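Local coordinates for putative type VI secretion protein (Escherichia coli, PDB 4HH5) that is the N-terminal domain of a ClpV1 ATPase of the type VI secretion system, a ClpA/ClpB relative that probably binds and hydrolyses ATP through its other domains, at residues S8-L11 and L12-L15; L97-Q100 and A101-A105. One frame throughout, in Å; residues are numbered along the deposited sequence.

Interaction 1. Residues S8-L11 and L12-L15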
loop_
_atom_site.group_PDB
_atom_site.type_symbol
_atom_site.label_atom_id
_atom_site.label_comp_id
_atom_site.label_asym_id
_atom_site.label_seq_id
_atom_site.Cartn_x
_atom_site.Cartn_y
_atom_site.Cartn_z
ATOM N N SER A 8 -8.233 2.139 14.985
ATOM C CA SER A 8 -8.141 1.463 13.677
ATOM C C SER A 8 -8.957 2.218 12.629
ATOM O O SER A 8 -8.517 2.340 11.488
ATOM C CB SER A 8 -8.640 0.021 13.760
ATOM O OG SER A 8 -8.002 -0.680 14.813
ATOM N N ALA A 9 -10.137 2.742 13.022
ATOM C CA ALA A 9 -11.006 3.504 12.125
ATOM C C ALA A 9 -10.394 4.857 11.771
ATOM O O ALA A 9 -10.460 5.259 10.609
ATOM C CB ALA A 9 -12.387 3.681 12.745
ATOM N N ALA A 10 -9.753 5.537 12.752
ATOM C CA ALA A 10 -9.096 6.831 12.523
ATOM C C ALA A 10 -7.954 6.679 11.506
ATOM O O ALA A 10 -7.756 7.548 10.659
ATOM C CB ALA A 10 -8.568 7.390 13.831
ATOM N N LEU A 11 -7.235 5.548 11.589
ATOM C CA LEU A 11 -6.130 5.163 10.719
ATOM C C LEU A 11 -6.658 5.052 9.271
ATOM O O LEU A 11 -6.065 5.632 8.364
ATOM C CB LEU A 11 -5.614 3.802 11.221
ATOM C CG LEU A 11 -4.137 3.497 11.197
ATOM C CD1 LEU A 11 -3.381 4.297 12.266
ATOM C CD2 LEU A 11 -3.923 2.017 11.463
ATOM N N LEU A 12 -7.808 4.374 9.077
ATOM C CA LEU A 12 -8.463 4.237 7.763
ATOM C C LEU A 12 -8.895 5.593 7.208
ATOM O O LEU A 12 -8.746 5.836 6.008
ATOM C CB LEU A 12 -9.678 3.299 7.835
ATOM C CG LEU A 12 -9.408 1.825 8.096
ATOM C CD1 LEU A 12 -10.704 1.062 8.179
ATOM C CD2 LEU A 12 -8.515 1.211 7.010
ATOM N N ARG A 13 -9.394 6.493 8.088
ATOM C CA ARG A 13 -9.799 7.842 7.682
ATOM C C ARG A 13 -8.605 8.722 7.275
ATOM O O ARG A 13 -8.799 9.727 6.593
ATOM C CB ARG A 13 -10.605 8.540 8.782
ATOM C CG ARG A 13 -11.986 7.939 9.000
ATOM C CD ARG A 13 -12.905 8.860 9.811
ATOM N NE ARG A 13 -12.315 9.321 11.078
ATOM C CZ ARG A 13 -12.259 8.606 12.201
ATOM N NH1 ARG A 13 -12.718 7.361 12.227
ATOM N NH2 ARG A 13 -11.712 9.118 13.292
ATOM N N ARG A 14 -7.383 8.360 7.698
ATOM C CA ARG A 14 -6.184 9.132 7.353
ATOM C C ARG A 14 -5.666 8.836 5.947
ATOM O O ARG A 14 -4.914 9.637 5.386
ATOM C CB ARG A 14 -5.092 8.921 8.401
ATOM C CG ARG A 14 -5.264 9.872 9.571
ATOM C CD ARG A 14 -4.527 9.361 10.765
ATOM N NE ARG A 14 -4.915 10.077 11.977
ATOM C CZ ARG A 14 -5.022 9.506 13.171
ATOM N NH1 ARG A 14 -4.766 8.212 13.321
ATOM N NH2 ARG A 14 -5.386 10.222 14.224
ATOM N N LEU A 15 -6.066 7.698 5.374
ATOM C CA LEU A 15 -5.671 7.330 4.011
ATOM C C LEU A 15 -6.166 8.386 3.040
ATOM O O LEU A 15 -7.315 8.847 3.159
ATOM C CB LEU A 15 -6.276 5.982 3.604
ATOM C CG LEU A 15 -5.741 4.746 4.306
ATOM C CD1 LEU A 15 -6.627 3.547 4.026
ATOM C CD2 LEU A 15 -4.288 4.466 3.915
#
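Arg13 and Arg14 both lay their guanidinium groups against Ala10 on helix 2-14, the first helix of this mainly helical Clp N-terminal domain, Arg13 by bending back and Arg14 by running alongside. The packed side belongs to the leucines. Leu15 is the buried one, set against Leu98, Leu23 and Ile113. Beside it, Leu12 turns its CG over the carbonyl of Ser8, with 3.5 Å from Leu12 CG to Ser8 O, and reaches on to Leu98 and Leu23, while Leu11 lies against Leu98 and Trp102 of helix 92-107. Beneath them the alpha-helical ladder is regular at first: Arg13 N bonds to Ala9 O at 3.0 Å. Arg14 N is then shared between Leu11 O, three residues back and approached from above its carbonyl plane, and, weakly, Ala10 O.

Arg14 stands at the border. It runs extended from CG to NE past Ala10 O, with Ala10 CB over one face of its guanidinium, and is held by a cation-pi contact with Trp102 and by Ile113. The solvent side is left to Arg13, whose bend at chi3 (-52°) brings its guanidinium back along the helix, one face over Ala10 CA and with NH2 3.6 Å from Ala10 CB.

Interaction 2. Residues L97-Q100 and A101-A105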
loop_
_atom_site.group_PDB
_atom_site.type_symbol
_atom_site.label_atom_id
_atom_site.label_comp_id
_atom_site.label_asym_id
_atom_site.label_seq_id
_atom_site.Cartn_x
_atom_site.Cartn_y
_atom_site.Cartn_z
ATOM N N LEU A 97 1.094 -2.652 8.632
ATOM C CA LEU A 97 1.557 -1.771 7.547
ATOM C C LEU A 97 0.870 -0.403 7.628
ATOM O O LEU A 97 1.538 0.618 7.517
ATOM C CB LEU A 97 1.343 -2.414 6.156
ATOM C CG LEU A 97 1.642 -1.526 4.921
ATOM C CD1 LEU A 97 3.146 -1.326 4.726
ATOM C CD2 LEU A 97 1.034 -2.121 3.661
ATOM N N LEU A 98 -0.448 -0.395 7.864
ATOM C CA LEU A 98 -1.270 0.816 7.975
ATOM C C LEU A 98 -0.779 1.711 9.115
ATOM O O LEU A 98 -0.594 2.903 8.925
ATOM C CB LEU A 98 -2.722 0.394 8.258
ATOM C CG LEU A 98 -3.915 1.234 7.770
ATOM C CD1 LEU A 98 -3.519 2.530 7.054
ATOM C CD2 LEU A 98 -4.815 0.397 6.909
ATOM N N LYS A 99 -0.596 1.120 10.290
ATOM C CA LYS A 99 -0.147 1.769 11.521
ATOM C C LYS A 99 1.270 2.330 11.369
ATOM O O LYS A 99 1.518 3.473 11.751
ATOM C CB LYS A 99 -0.294 0.742 12.664
ATOM C CG LYS A 99 0.574 0.870 13.886
ATOM C CD LYS A 99 0.194 -0.223 14.873
ATOM C CE LYS A 99 1.237 -0.458 15.932
ATOM N NZ LYS A 99 0.864 -1.601 16.807
ATOM N N GLN A 100 2.181 1.543 10.775
ATOM C CA GLN A 100 3.556 1.993 10.547
ATOM C C GLN A 100 3.652 3.094 9.504
ATOM O O GLN A 100 4.456 4.016 9.668
ATOM C CB GLN A 100 4.477 0.819 10.241
ATOM C CG GLN A 100 4.778 0.036 11.533
ATOM C CD GLN A 100 5.698 -1.133 11.352
ATOM O OE1 GLN A 100 5.797 -1.719 10.272
ATOM N NE2 GLN A 100 6.391 -1.503 12.423
ATOM N N ALA A 101 2.813 3.023 8.455
ATOM C CA ALA A 101 2.766 4.047 7.407
ATOM C C ALA A 101 2.271 5.364 7.996
ATOM O O ALA A 101 2.792 6.420 7.638
ATOM C CB ALA A 101 1.863 3.612 6.267
ATOM N N TRP A 102 1.292 5.301 8.929
ATOM C CA TRP A 102 0.796 6.503 9.607
ATOM C C TRP A 102 1.904 7.105 10.470
ATOM O O TRP A 102 2.072 8.324 10.508
ATOM C CB TRP A 102 -0.450 6.206 10.465
ATOM C CG TRP A 102 -0.812 7.326 11.407
ATOM C CD1 TRP A 102 -0.954 7.240 12.759
ATOM C CD2 TRP A 102 -1.008 8.712 11.069
ATOM N NE1 TRP A 102 -1.254 8.475 13.284
ATOM C CE2 TRP A 102 -1.279 9.400 12.272
ATOM C CE3 TRP A 102 -0.955 9.446 9.867
ATOM C CZ2 TRP A 102 -1.511 10.782 12.310
ATOM C CZ3 TRP A 102 -1.181 10.815 9.905
ATOM C CH2 TRP A 102 -1.462 11.468 11.114
ATOM N N MET A 103 2.664 6.245 11.155
ATOM C CA MET A 103 3.760 6.696 11.999
ATOM C C MET A 103 4.856 7.358 11.173
ATOM O O MET A 103 5.342 8.420 11.576
ATOM C CB MET A 103 4.230 5.588 12.940
ATOM C CG MET A 103 3.141 5.251 13.975
ATOM S SD MET A 103 3.549 4.033 15.230
ATOM C CE MET A 103 3.615 2.596 14.271
ATOM N N VAL A 104 5.135 6.818 9.959
ATOM C CA VAL A 104 6.088 7.398 8.989
ATOM C C VAL A 104 5.593 8.805 8.563
ATOM O O VAL A 104 6.356 9.776 8.631
ATOM C CB VAL A 104 6.329 6.457 7.766
ATOM C CG1 VAL A 104 7.014 7.187 6.610
ATOM C CG2 VAL A 104 7.141 5.225 8.163
ATOM N N ALA A 105 4.306 8.901 8.154
ATOM C CA ALA A 105 3.659 10.140 7.710
ATOM C C ALA A 105 3.608 11.184 8.820
ATOM O O ALA A 105 3.972 12.336 8.583
ATOM C CB ALA A 105 2.242 9.848 7.212
#
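Lys99 and Met103 lie side by side one turn apart on helix 92-107, an alpha-helix of the Clp N-terminal domain that packs against helices 2-14, 40-50 and 115-124. Backbone hydrogen bonds of the i to i+4 kind form the frame. Ala101 N, Trp102 N, Met103 N and Val104 N bond in turn to the carbonyls of Leu97, Leu98, Lys99 and Gln100, with Ala101 N at 2.9 Å from Leu97 O and Val104 N at 2.9 Å from Gln100 O. The four N-H...O angles differ by no more than two degrees, so this part of the helix is regular.

Next come contacts of side chains with carbonyl oxygens. Ala101 CB sits 3.3 Å from Leu97 O on the buried side, where Ala101 also meets Leu118. Val104 has CG2 beside its backbone N, and this branch rests 3.3 Å from Gln100 O. Met103 meets Lys99 O twice, through CG at 3.3 Å and through CE at 3.4 Å.

The polar end of Gln100 is used elsewhere: its OE1 accepts a hydrogen bond from Asn125 ND2. Trp102 directs its ring away from the preceding turn and packs on Ile113.

Between the two segments, the side-chain contacts gather at one methyl group. Met103 bends at chi3 (-70°), which swings its CE back toward the preceding turn. There CE meets the aliphatic part of Gln100 at CG, 3.9 Å away, and lies closer to Lys99, 3.5 Å from Lys99 CG.

Overall arrangement
Both interactions are local, within single helices, yet the two helices pack on each other. Interaction 1 lies at the surface, on helix 2-14, while interaction 2 is partly buried, in a helix that is covered on several sides. They join directly: Leu11 CD2 lies 3.8 Å from Leu98 CG, Leu15 CD2 meets Leu98 CD1, and Arg14 NE approaches Trp102 CZ2 to 3.5 Å. Chemistry follows place. Interaction 1 supplies leucines and a cation to the face of helix 92-107 that carries Leu98 and Trp102; interaction 2 also meets helix 40-50 through Leu97 and Leu98, and helix 115-124 through Leu97, Gln100, Ala101 and Ala105, contacts that are largely apolar.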